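Local coordinates for protein Lpg2148(MvcA) (Legionella pneumophila subsp. pneumophila str. Philadelphia 1, PDB 6K11) that probably acts as a bacterial deamidase-family effector that removes ubiquitin from the host conjugating enzyme UBE2N, at residues A[155-160]-A[179-183]; A[129-133]-A[150-154]; A[161-165]-A[225-229]. One frame throughout, in Å; residues are numbered along the deposited sequence.

Contact 1 (A[155-160]-A[179-183]); sequences LLENKL and CTQLF
Residues 155-160 and the helical residues 179-183 form a buried, mainly apolar contact in which Phe183, Cys179, Glu157 and Leu155 carry most of the packing and the tip of a β-hairpin lies against helix 176-185. Glu157 supplies the lid of the Phe183 ring: its CG sits 4.0 Å from the ring centroid and 9° off the normal, a CH-π contact over the face. Phe183 CG lies opposite its own backbone N (chi1 -179°), which lays the ring alongside the Glu157 side chain, so that its CD2 comes 3.6 Å from Leu156 C while Leu155 O lies at its edge. The carboxylate of Glu157, its plane 11° from that of the ring, bends away to the backbone N of Asn140, and Lys137 makes a cation-π contact with the same ring.

The loop joins antiparallel strands 152-155 and 160-163 and is closed by Leu156 N donating to Lys159 O (2.8 Å). Cys179 fits into this turn, with SG 3.5 Å from Lys159 C and 4.1 Å from Leu160 CB. One residue on, Thr180 OG1 stands 2.8 Å from Glu157 O, although Lys176 O also competes for its one proton. Leu155 CD2 reaches Phe183 CA at 3.7 Å.

Contact 2 (A[129-133]-A[150-154]); sequences EDPPI and KNKIY
Asp130 O is gripped twice: the amide ND2 of Asn151 donates to it at 2.9 Å, and a bridging water donates to it as well. The N-H...O angle of 151° shows a moderately bent bond, and the nitrogen approaches from above the carbonyl plane, 38° out of it. Asn151 occupies the first position of a G1 β-bulge, in which it and Lys152 both face Ile163 across the hairpin; its positive phi fits that motif. The side chain leaves this kink with CG opposite the backbone N, which sends the amide across to the connection between strands 120-129 and 134-137.

The same water also donates to Asn151 OD1 at 2.7 Å, so both ends of the amide are tied, directly or through water, to a single carbonyl, an arrangement that should restrain the rotation of the amide. The Asp130 carboxylate is turned against this amide with the planes 65° apart, and its OD1 takes a hydrogen bond from Gln323 NE2.

Pro132 supplies the carbon surface against which Asn151 rests. Its ring crosses the Asn151 side chain at about a right angle, with CD 3.5 Å from Asn151 OD1, and Phe162 and Phe227 touch it too. Beyond the ring, a second water accepts from Ile133 N at 2.7 Å and donates to Asn151 O, which lies 3.4 Å from Pro132 CB.

Contact 3 (A[161-165]-A[225-229]); sequences YFIDK and FDFWI
Phe162 turns the edge of its ring toward the face of Phe225 in a T-shaped stack: the centroids are 5.0 Å apart, the planes stand at 71°, and Phe162 CD2 lies over the centre of the Phe225 ring. Phe227 presents its edge, CE1 lying 4.0 Å from Phe162 CE2. This cluster joins strand 160-163 of the mixed sheet to the chain that enters strand 228-238 of the antiparallel one. Phe218 extends it, meeting Phe162 edge-to-face and Phe225 with nearly parallel planes.

Next to the rings, Lys165 reaches across to the incoming chain. With CG lodged between the backbone N and carbonyl (chi1 74°) and the rest extended, its CD packs 4.1 Å from Ile229 CB and its amine arrives at Trp228 O; the modelled separation there is too short to be taken at face value. The Lys165 NZ to Asp226 OD2 salt bridge is long, 3.6 Å.

What positions Asp226 is an Asx turn, in which its OD1 accepts from Trp228 N at 3.1 Å, met from above the carboxylate plane. Two waters complete the join: one links Asp164 OD2 to Asp226 N, and the other accepts from Lys165 N at 2.8 Å and donates to Asp226 O.

Overall arrangement
Contacts 2 and 3 form one junction, with centres about 6 Å apart, whereas contact 1 lies about 18 Å from contact 2 and about 20 Å from contact 3. All three share the hairpin of strands 152-155 and 160-163: contact 1 takes its turn, contacts 2 and 3 its open end. Along the chain contact 2 closes before the others open, and contacts 1 and 3 interleave. The junction joins the mixed sheet of the MvcA insertion domain to strands 120-129 and 228-238 of the antiparallel sheet, where the chain leaves and returns; a probable Asp130 N to Phe227 O hydrogen bond links both passages. Contact 1 instead packs the hairpin turn, at the end of the insertion away from the junction, against helix 176-185.

Contact 1 (A[155-160]-A[179-183])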
ATOM      1  N   LEU A 155       1.118  28.843   8.190  1.00 37.12           N
ATOM      2  CA  LEU A 155       0.644  30.129   8.696  1.00 35.57           C
ATOM      3  C   LEU A 155       1.152  31.233   7.777  1.00 40.13           C
ATOM      4  O   LEU A 155       2.361  31.477   7.691  1.00 39.04           O
ATOM      5  CB  LEU A 155       1.098  30.362  10.136  1.00 37.29           C
ATOM      6  CG  LEU A 155       0.853  31.778  10.684  1.00 39.30           C
ATOM      7  CD1 LEU A 155      -0.660  32.079  10.770  1.00 35.92           C
ATOM      8  CD2 LEU A 155       1.514  31.917  12.050  1.00 37.86           C
ATOM      9  N   LEU A 156       0.226  31.898   7.101  1.00 38.39           N
ATOM     10  CA  LEU A 156       0.506  33.032   6.237  1.00 42.18           C
ATOM     11  C   LEU A 156       0.101  34.312   6.954  1.00 42.93           C
ATOM     12  O   LEU A 156      -0.512  34.276   8.028  1.00 38.61           O
ATOM     13  CB  LEU A 156      -0.249  32.908   4.907  1.00 43.36           C
ATOM     14  CG  LEU A 156       0.219  31.967   3.796  1.00 48.99           C
ATOM     15  CD1 LEU A 156       0.473  30.555   4.294  1.00 48.08           C
ATOM     16  CD2 LEU A 156      -0.825  31.958   2.683  1.00 52.67           C
ATOM     17  N   GLU A 157       0.433  35.454   6.334  1.00 43.80           N
ATOM     18  CA  GLU A 157      -0.039  36.737   6.854  1.00 45.46           C
ATOM     19  C   GLU A 157      -1.554  36.749   7.017  1.00 46.45           C
ATOM     20  O   GLU A 157      -2.077  37.355   7.959  1.00 47.27           O
ATOM     21  CB  GLU A 157       0.375  37.891   5.931  1.00 46.40           C
ATOM     22  CG  GLU A 157       1.864  38.138   5.836  1.00 51.46           C
ATOM     23  CD  GLU A 157       2.434  37.617   4.536  1.00 55.59           C
ATOM     24  OE1 GLU A 157       2.011  36.516   4.112  1.00 55.96           O
ATOM     25  OE2 GLU A 157       3.287  38.303   3.933  1.00 62.20           O
ATOM     26  N   ASN A 158      -2.284  36.100   6.102  1.00 44.62           N
ATOM     27  CA  ASN A 158      -3.735  36.238   6.080  1.00 46.43           C
ATOM     28  C   ASN A 158      -4.490  34.917   5.994  1.00 46.04           C
ATOM     29  O   ASN A 158      -5.711  34.935   5.792  1.00 44.83           O
ATOM     30  CB  ASN A 158      -4.169  37.141   4.924  1.00 47.28           C
ATOM     31  CG  ASN A 158      -3.486  36.802   3.617  1.00 52.88           C
ATOM     32  OD1 ASN A 158      -2.977  35.692   3.420  1.00 53.86           O
ATOM     33  ND2 ASN A 158      -3.468  37.772   2.705  1.00 61.57           N
ATOM     34  N   LYS A 159      -3.815  33.782   6.148  1.00 38.86           N
ATOM     35  CA  LYS A 159      -4.480  32.487   6.083  1.00 39.82           C
ATOM     36  C   LYS A 159      -3.765  31.533   7.032  1.00 38.80           C
ATOM     37  O   LYS A 159      -2.563  31.664   7.273  1.00 36.78           O
ATOM     38  CB  LYS A 159      -4.486  31.928   4.651  1.00 43.38           C
ATOM     39  CG  LYS A 159      -5.296  32.742   3.624  1.00 47.39           C
ATOM     40  CD  LYS A 159      -6.720  32.191   3.469  1.00 47.97           C
ATOM     41  CE  LYS A 159      -7.553  32.967   2.433  1.00 46.27           C
ATOM     42  NZ  LYS A 159      -6.673  33.738   1.525  1.00 53.40           N
ATOM     43  N   LEU A 160      -4.529  30.616   7.616  1.00 36.87           N
ATOM     44  CA  LEU A 160      -4.009  29.498   8.400  1.00 34.50           C
ATOM     45  C   LEU A 160      -4.558  28.241   7.738  1.00 35.72           C
ATOM     46  O   LEU A 160      -5.774  28.021   7.747  1.00 32.02           O
ATOM     47  CB  LEU A 160      -4.436  29.589   9.869  1.00 35.53           C
ATOM     48  CG  LEU A 160      -3.985  28.453  10.793  1.00 33.70           C
ATOM     49  CD1 LEU A 160      -2.453  28.452  10.935  1.00 34.24           C
ATOM     50  CD2 LEU A 160      -4.639  28.573  12.149  1.00 35.79           C
ATOM     51  N   CYS A 179      -4.879  36.024  11.621  1.00 46.28           N
ATOM     52  CA  CYS A 179      -3.692  35.405  11.039  1.00 38.11           C
ATOM     53  C   CYS A 179      -2.505  36.356  11.079  1.00 43.30           C
ATOM     54  O   CYS A 179      -1.387  35.958  11.426  1.00 38.50           O
ATOM     55  CB  CYS A 179      -3.970  34.980   9.604  1.00 43.12           C
ATOM     56  SG  CYS A 179      -5.123  33.622   9.503  1.00 39.95           S
ATOM     57  N   THR A 180      -2.731  37.619  10.693  1.00 42.53           N
ATOM     58  CA  THR A 180      -1.671  38.620  10.759  1.00 42.16           C
ATOM     59  C   THR A 180      -1.107  38.722  12.168  1.00 43.09           C
ATOM     60  O   THR A 180       0.115  38.818  12.359  1.00 45.21           O
ATOM     61  CB  THR A 180      -2.201  39.978  10.292  1.00 44.52           C
ATOM     62  OG1 THR A 180      -2.570  39.904   8.908  1.00 43.62           O
ATOM     63  CG2 THR A 180      -1.132  41.056  10.452  1.00 43.80           C
ATOM     64  N   GLN A 181      -1.980  38.675  13.171  1.00 42.41           N
ATOM     65  CA  GLN A 181      -1.520  38.757  14.552  1.00 41.52           C
ATOM     66  C   GLN A 181      -0.669  37.548  14.933  1.00 44.99           C
ATOM     67  O   GLN A 181       0.428  37.694  15.486  1.00 42.85           O
ATOM     68  CB  GLN A 181      -2.730  38.902  15.471  1.00 45.78           C
ATOM     69  CG  GLN A 181      -2.385  39.033  16.931  1.00 46.99           C
ATOM     70  CD  GLN A 181      -2.291  37.692  17.594  1.00 43.80           C
ATOM     71  OE1 GLN A 181      -3.169  36.849  17.424  1.00 49.37           O
ATOM     72  NE2 GLN A 181      -1.218  37.469  18.347  1.00 43.55           N
ATOM     73  N   LEU A 182      -1.171  36.339  14.668  1.00 41.91           N
ATOM     74  CA  LEU A 182      -0.404  35.129  14.969  1.00 40.10           C
ATOM     75  C   LEU A 182       0.903  35.103  14.193  1.00 35.95           C
ATOM     76  O   LEU A 182       1.938  34.672  14.716  1.00 41.79           O
ATOM     77  CB  LEU A 182      -1.231  33.880  14.626  1.00 42.96           C
ATOM     78  CG  LEU A 182      -2.450  33.537  15.472  1.00 38.62           C
ATOM     79  CD1 LEU A 182      -3.305  32.462  14.771  1.00 43.30           C
ATOM     80  CD2 LEU A 182      -2.018  33.074  16.844  1.00 35.32           C
ATOM     81  N   PHE A 183       0.867  35.557  12.934  1.00 38.39           N
ATOM     82  CA  PHE A 183       2.057  35.559  12.089  1.00 41.96           C
ATOM     83  C   PHE A 183       3.168  36.388  12.722  1.00 43.58           C
ATOM     84  O   PHE A 183       4.320  35.941  12.824  1.00 41.96           O
ATOM     85  CB  PHE A 183       1.687  36.092  10.705  1.00 41.63           C
ATOM     86  CG  PHE A 183       2.821  36.126   9.712  1.00 44.15           C
ATOM     87  CD1 PHE A 183       3.644  37.239   9.615  1.00 45.68           C
ATOM     88  CD2 PHE A 183       3.033  35.069   8.842  1.00 43.50           C
ATOM     89  CE1 PHE A 183       4.666  37.288   8.687  1.00 47.42           C
ATOM     90  CE2 PHE A 183       4.054  35.114   7.909  1.00 47.63           C
ATOM     91  CZ  PHE A 183       4.871  36.230   7.832  1.00 47.98           C
TER

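Contact 2 (A[129-133]-A[150-154])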
ATOM      1  N   GLU A 129      -1.553   6.016  11.565  1.00 39.60           N
ATOM      2  CA  GLU A 129      -2.037   7.346  11.922  1.00 42.07           C
ATOM      3  C   GLU A 129      -0.874   8.325  11.860  1.00 40.29           C
ATOM      4  O   GLU A 129       0.109   8.183  12.598  1.00 40.31           O
ATOM      5  CB  GLU A 129      -2.677   7.338  13.307  1.00 40.09           C
ATOM      6  CG  GLU A 129      -3.549   8.552  13.581  1.00 42.80           C
ATOM      7  CD  GLU A 129      -4.016   8.604  15.021  1.00 46.82           C
ATOM      8  OE1 GLU A 129      -3.262   8.123  15.895  1.00 46.52           O
ATOM      9  OE2 GLU A 129      -5.125   9.120  15.282  1.00 50.10           O
ATOM     10  N   ASP A 130      -0.986   9.312  10.979  1.00 37.84           N
ATOM     11  CA  ASP A 130       0.140  10.166  10.606  1.00 38.08           C
ATOM     12  C   ASP A 130      -0.301  11.630  10.580  1.00 38.35           C
ATOM     13  O   ASP A 130      -0.332  12.262   9.518  1.00 38.82           O
ATOM     14  CB  ASP A 130       0.686   9.727   9.246  1.00 39.29           C
ATOM     15  CG  ASP A 130       1.964  10.438   8.863  1.00 44.35           C
ATOM     16  OD1 ASP A 130       2.785  10.711   9.765  1.00 46.06           O
ATOM     17  OD2 ASP A 130       2.150  10.707   7.659  1.00 44.65           O
ATOM     18  N   PRO A 131      -0.632  12.208  11.737  1.00 38.05           N
ATOM     19  CA  PRO A 131      -1.055  13.638  11.766  1.00 40.08           C
ATOM     20  C   PRO A 131       0.124  14.557  11.489  1.00 39.61           C
ATOM     21  O   PRO A 131       1.286  14.131  11.606  1.00 38.73           O
ATOM     22  CB  PRO A 131      -1.586  13.823  13.196  1.00 38.64           C
ATOM     23  CG  PRO A 131      -0.827  12.792  14.009  1.00 43.20           C
ATOM     24  CD  PRO A 131      -0.618  11.608  13.087  1.00 37.26           C
ATOM     25  N   PRO A 132      -0.124  15.820  11.114  1.00 35.65           N
ATOM     26  CA  PRO A 132       0.990  16.757  10.924  1.00 36.03           C
ATOM     27  C   PRO A 132       1.711  16.999  12.238  1.00 36.92           C
ATOM     28  O   PRO A 132       1.127  16.908  13.316  1.00 36.41           O
ATOM     29  CB  PRO A 132       0.307  18.035  10.421  1.00 36.25           C
ATOM     30  CG  PRO A 132      -1.082  17.957  11.000  1.00 36.50           C
ATOM     31  CD  PRO A 132      -1.435  16.482  10.948  1.00 36.03           C
ATOM     32  N   ILE A 133       3.007  17.289  12.144  1.00 36.23           N
ATOM     33  CA  ILE A 133       3.821  17.503  13.333  1.00 40.97           C
ATOM     34  C   ILE A 133       4.567  18.825  13.303  1.00 41.92           C
ATOM     35  O   ILE A 133       5.250  19.154  14.276  1.00 38.25           O
ATOM     36  CB  ILE A 133       4.822  16.351  13.568  1.00 42.31           C
ATOM     37  CG1 ILE A 133       5.745  16.179  12.362  1.00 42.15           C
ATOM     38  CG2 ILE A 133       4.099  15.045  13.912  1.00 44.15           C
ATOM     39  CD1 ILE A 133       7.107  15.520  12.708  1.00 48.80           C
ATOM     40  N   LYS A 150       3.411  18.424   1.787  1.00 44.33           N
ATOM     41  CA  LYS A 150       2.122  17.992   2.295  1.00 43.70           C
ATOM     42  C   LYS A 150       2.218  17.556   3.762  1.00 41.74           C
ATOM     43  O   LYS A 150       3.294  17.249   4.287  1.00 38.00           O
ATOM     44  CB  LYS A 150       1.583  16.856   1.418  1.00 43.15           C
ATOM     45  CG  LYS A 150       1.396  17.259  -0.051  1.00 45.02           C
ATOM     46  CD  LYS A 150       0.880  16.089  -0.899  1.00 50.67           C
ATOM     47  CE  LYS A 150       1.677  15.957  -2.193  1.00 53.78           C
ATOM     48  NZ  LYS A 150       0.781  15.747  -3.359  1.00 61.72           N
ATOM     49  N   ASN A 151       1.054  17.537   4.425  1.00 38.09           N
ATOM     50  CA  ASN A 151       0.904  17.123   5.829  1.00 36.18           C
ATOM     51  C   ASN A 151       1.638  18.073   6.777  1.00 37.90           C
ATOM     52  O   ASN A 151       2.346  17.649   7.698  1.00 35.28           O
ATOM     53  CB  ASN A 151       1.336  15.673   6.062  1.00 36.84           C
ATOM     54  CG  ASN A 151       0.654  15.060   7.290  1.00 42.35           C
ATOM     55  OD1 ASN A 151      -0.430  15.500   7.698  1.00 38.40           O
ATOM     56  ND2 ASN A 151       1.282  14.042   7.878  1.00 41.54           N
ATOM     57  N   LYS A 152       1.438  19.372   6.555  1.00 36.62           N
ATOM     58  CA  LYS A 152       1.949  20.413   7.431  1.00 38.04           C
ATOM     59  C   LYS A 152       0.871  21.478   7.600  1.00 38.92           C
ATOM     60  O   LYS A 152      -0.014  21.628   6.749  1.00 35.48           O
ATOM     61  CB  LYS A 152       3.228  21.060   6.871  1.00 37.85           C
ATOM     62  CG  LYS A 152       4.430  20.115   6.762  1.00 42.94           C
ATOM     63  CD  LYS A 152       5.641  20.844   6.186  1.00 43.39           C
ATOM     64  CE  LYS A 152       6.898  19.966   6.222  1.00 51.67           C
ATOM     65  NZ  LYS A 152       8.104  20.675   5.684  1.00 47.37           N
ATOM     66  N   ILE A 153       0.939  22.204   8.712  1.00 36.13           N
ATOM     67  CA  ILE A 153       0.125  23.405   8.894  1.00 34.65           C
ATOM     68  C   ILE A 153       0.935  24.603   8.430  1.00 37.51           C
ATOM     69  O   ILE A 153       2.127  24.705   8.735  1.00 36.45           O
ATOM     70  CB  ILE A 153      -0.311  23.554  10.361  1.00 33.28           C
ATOM     71  CG1 ILE A 153      -1.293  22.446  10.730  1.00 34.16           C
ATOM     72  CG2 ILE A 153      -0.920  24.944  10.592  1.00 33.88           C
ATOM     73  CD1 ILE A 153      -1.615  22.379  12.203  1.00 37.97           C
ATOM     74  N   TYR A 154       0.296  25.503   7.680  1.00 35.43           N
ATOM     75  CA  TYR A 154       0.950  26.675   7.105  1.00 35.49           C
ATOM     76  C   TYR A 154       0.304  27.947   7.637  1.00 38.74           C
ATOM     77  O   TYR A 154      -0.914  28.120   7.530  1.00 34.01           O
ATOM     78  CB  TYR A 154       0.877  26.647   5.573  1.00 34.77           C
ATOM     79  CG  TYR A 154       1.786  25.589   4.976  1.00 39.86           C
ATOM     80  CD1 TYR A 154       3.108  25.881   4.664  1.00 40.49           C
ATOM     81  CD2 TYR A 154       1.334  24.291   4.769  1.00 41.36           C
ATOM     82  CE1 TYR A 154       3.963  24.907   4.142  1.00 40.40           C
ATOM     83  CE2 TYR A 154       2.174  23.315   4.246  1.00 41.67           C
ATOM     84  CZ  TYR A 154       3.486  23.632   3.933  1.00 44.35           C
ATOM     85  OH  TYR A 154       4.321  22.658   3.419  1.00 46.78           O
TER
HETATM   86  O   HOH W   1      -2.307  13.644   8.008  1.00 45.20           O
HETATM   87  O   HOH W   2       4.070  17.728   9.735  1.00 39.52           O

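Contact 3 (A[161-165]-A[225-229])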
ATOM      1  N   TYR A 161      -3.668  27.432   7.158  1.00 33.51           N
ATOM      2  CA  TYR A 161      -4.039  26.291   6.335  1.00 33.78           C
ATOM      3  C   TYR A 161      -3.494  24.993   6.916  1.00 37.07           C
ATOM      4  O   TYR A 161      -2.467  24.976   7.615  1.00 33.84           O
ATOM      5  CB  TYR A 161      -3.473  26.421   4.908  1.00 36.58           C
ATOM      6  CG  TYR A 161      -4.166  27.383   3.969  1.00 41.39           C
ATOM      7  CD1 TYR A 161      -5.536  27.280   3.703  1.00 41.92           C
ATOM      8  CD2 TYR A 161      -3.434  28.349   3.286  1.00 41.92           C
ATOM      9  CE1 TYR A 161      -6.153  28.140   2.819  1.00 43.68           C
ATOM     10  CE2 TYR A 161      -4.040  29.209   2.408  1.00 43.51           C
ATOM     11  CZ  TYR A 161      -5.395  29.102   2.173  1.00 45.32           C
ATOM     12  OH  TYR A 161      -5.993  29.965   1.293  1.00 50.01           O
ATOM     13  N   PHE A 162      -4.180  23.895   6.595  1.00 33.81           N
ATOM     14  CA  PHE A 162      -3.633  22.556   6.733  1.00 32.37           C
ATOM     15  C   PHE A 162      -3.691  21.937   5.347  1.00 37.14           C
ATOM     16  O   PHE A 162      -4.743  21.974   4.698  1.00 36.91           O
ATOM     17  CB  PHE A 162      -4.416  21.718   7.759  1.00 31.44           C
ATOM     18  CG  PHE A 162      -4.097  20.242   7.730  1.00 35.22           C
ATOM     19  CD1 PHE A 162      -2.780  19.796   7.822  1.00 35.14           C
ATOM     20  CD2 PHE A 162      -5.114  19.308   7.634  1.00 35.05           C
ATOM     21  CE1 PHE A 162      -2.481  18.428   7.799  1.00 35.62           C
ATOM     22  CE2 PHE A 162      -4.836  17.935   7.615  1.00 38.72           C
ATOM     23  CZ  PHE A 162      -3.514  17.492   7.695  1.00 35.73           C
ATOM     24  N   ILE A 163      -2.545  21.448   4.862  1.00 36.61           N
ATOM     25  CA  ILE A 163      -2.478  20.662   3.633  1.00 37.00           C
ATOM     26  C   ILE A 163      -2.359  19.207   4.044  1.00 38.44           C
ATOM     27  O   ILE A 163      -1.397  18.842   4.730  1.00 37.13           O
ATOM     28  CB  ILE A 163      -1.284  21.069   2.755  1.00 39.04           C
ATOM     29  CG1 ILE A 163      -1.387  22.524   2.333  1.00 38.87           C
ATOM     30  CG2 ILE A 163      -1.183  20.129   1.534  1.00 40.62           C
ATOM     31  CD1 ILE A 163      -0.242  22.975   1.447  1.00 46.72           C
ATOM     32  N   ASP A 164      -3.323  18.371   3.643  1.00 37.92           N
ATOM     33  CA  ASP A 164      -3.323  17.003   4.123  1.00 37.02           C
ATOM     34  C   ASP A 164      -2.458  16.101   3.231  1.00 39.71           C
ATOM     35  O   ASP A 164      -1.789  16.557   2.298  1.00 39.65           O
ATOM     36  CB  ASP A 164      -4.759  16.485   4.275  1.00 38.91           C
ATOM     37  CG  ASP A 164      -5.426  16.080   2.953  1.00 42.64           C
ATOM     38  OD1 ASP A 164      -4.913  16.363   1.840  1.00 42.19           O
ATOM     39  OD2 ASP A 164      -6.533  15.503   3.049  1.00 41.23           O
ATOM     40  N   LYS A 165      -2.466  14.801   3.556  1.00 41.51           N
ATOM     41  CA  LYS A 165      -1.635  13.808   2.868  1.00 44.47           C
ATOM     42  C   LYS A 165      -1.861  13.819   1.356  1.00 48.69           C
ATOM     43  O   LYS A 165      -0.916  13.625   0.584  1.00 51.57           O
ATOM     44  CB  LYS A 165      -1.913  12.410   3.445  1.00 46.32           C
ATOM     45  CG  LYS A 165      -3.251  11.815   3.021  1.00 49.73           C
ATOM     46  CD  LYS A 165      -3.740  10.681   3.917  1.00 54.05           C
ATOM     47  CE  LYS A 165      -5.261  10.582   3.839  1.00 50.49           C
ATOM     48  NZ  LYS A 165      -5.798   9.221   4.039  1.00 57.46           N
ATOM     49  N   PHE A 225     -10.709  16.052   9.124  1.00 33.46           N
ATOM     50  CA  PHE A 225      -9.554  15.507   8.428  1.00 36.78           C
ATOM     51  C   PHE A 225      -9.452  14.007   8.640  1.00 37.93           C
ATOM     52  O   PHE A 225     -10.034  13.445   9.572  1.00 39.19           O
ATOM     53  CB  PHE A 225      -8.262  16.154   8.917  1.00 36.92           C
ATOM     54  CG  PHE A 225      -8.390  17.621   9.183  1.00 36.79           C
ATOM     55  CD1 PHE A 225      -8.755  18.487   8.167  1.00 36.62           C
ATOM     56  CD2 PHE A 225      -8.118  18.133  10.440  1.00 37.98           C
ATOM     57  CE1 PHE A 225      -8.854  19.844   8.403  1.00 35.53           C
ATOM     58  CE2 PHE A 225      -8.229  19.485  10.684  1.00 38.17           C
ATOM     59  CZ  PHE A 225      -8.597  20.340   9.664  1.00 36.51           C
ATOM     60  N   ASP A 226      -8.671  13.376   7.768  1.00 36.10           N
ATOM     61  CA  ASP A 226      -8.346  11.952   7.860  1.00 41.78           C
ATOM     62  C   ASP A 226      -6.828  11.873   7.960  1.00 36.80           C
ATOM     63  O   ASP A 226      -6.124  12.171   6.990  1.00 42.44           O
ATOM     64  CB  ASP A 226      -8.894  11.186   6.644  1.00 42.55           C
ATOM     65  CG  ASP A 226      -8.641   9.666   6.715  1.00 43.50           C
ATOM     66  OD1 ASP A 226      -8.118   9.155   7.729  1.00 39.71           O
ATOM     67  OD2 ASP A 226      -8.984   8.982   5.729  1.00 50.43           O
ATOM     68  N   PHE A 227      -6.321  11.568   9.154  1.00 39.16           N
ATOM     69  CA  PHE A 227      -4.878  11.450   9.357  1.00 38.47           C
ATOM     70  C   PHE A 227      -4.342  10.058   9.025  1.00 41.73           C
ATOM     71  O   PHE A 227      -3.123   9.846   9.087  1.00 39.32           O
ATOM     72  CB  PHE A 227      -4.517  11.770  10.802  1.00 38.34           C
ATOM     73  CG  PHE A 227      -4.922  13.147  11.237  1.00 40.32           C
ATOM     74  CD1 PHE A 227      -4.763  14.231  10.387  1.00 36.69           C
ATOM     75  CD2 PHE A 227      -5.443  13.356  12.508  1.00 43.88           C
ATOM     76  CE1 PHE A 227      -5.129  15.504  10.797  1.00 41.81           C
ATOM     77  CE2 PHE A 227      -5.810  14.632  12.927  1.00 44.15           C
ATOM     78  CZ  PHE A 227      -5.655  15.701  12.071  1.00 38.81           C
ATOM     79  N   TRP A 228      -5.211   9.113   8.700  1.00 38.30           N
ATOM     80  CA  TRP A 228      -4.769   7.749   8.440  1.00 44.04           C
ATOM     81  C   TRP A 228      -4.302   7.609   6.993  1.00 42.95           C
ATOM     82  O   TRP A 228      -4.883   8.201   6.075  1.00 41.44           O
ATOM     83  CB  TRP A 228      -5.899   6.767   8.731  1.00 43.76           C
ATOM     84  CG  TRP A 228      -6.289   6.718  10.189  1.00 45.88           C
ATOM     85  CD1 TRP A 228      -7.248   7.472  10.814  1.00 45.57           C
ATOM     86  CD2 TRP A 228      -5.725   5.867  11.201  1.00 43.97           C
ATOM     87  NE1 TRP A 228      -7.324   7.132  12.149  1.00 44.96           N
ATOM     88  CE2 TRP A 228      -6.397   6.154  12.412  1.00 45.90           C
ATOM     89  CE3 TRP A 228      -4.722   4.889  11.199  1.00 41.51           C
ATOM     90  CZ2 TRP A 228      -6.092   5.499  13.607  1.00 42.30           C
ATOM     91  CZ3 TRP A 228      -4.418   4.240  12.388  1.00 39.27           C
ATOM     92  CH2 TRP A 228      -5.103   4.549  13.577  1.00 44.43           C
ATOM     93  N   ILE A 229      -3.231   6.844   6.792  1.00 41.02           N
ATOM     94  CA  ILE A 229      -2.689   6.612   5.455  1.00 41.92           C
ATOM     95  C   ILE A 229      -2.331   5.134   5.310  1.00 41.61           C
ATOM     96  O   ILE A 229      -1.899   4.493   6.273  1.00 34.28           O
ATOM     97  CB  ILE A 229      -1.474   7.525   5.185  1.00 39.09           C
ATOM     98  CG1 ILE A 229      -0.925   7.329   3.776  1.00 43.13           C
ATOM     99  CG2 ILE A 229      -0.387   7.308   6.213  1.00 43.63           C
ATOM    100  CD1 ILE A 229       0.195   8.293   3.455  1.00 49.36           C
TER
HETATM  101  O   HOH W   3      -7.850  14.798   5.451  1.00 44.66           O
HETATM  102  O   HOH W   4      -3.735  13.809   5.874  1.00 41.90           O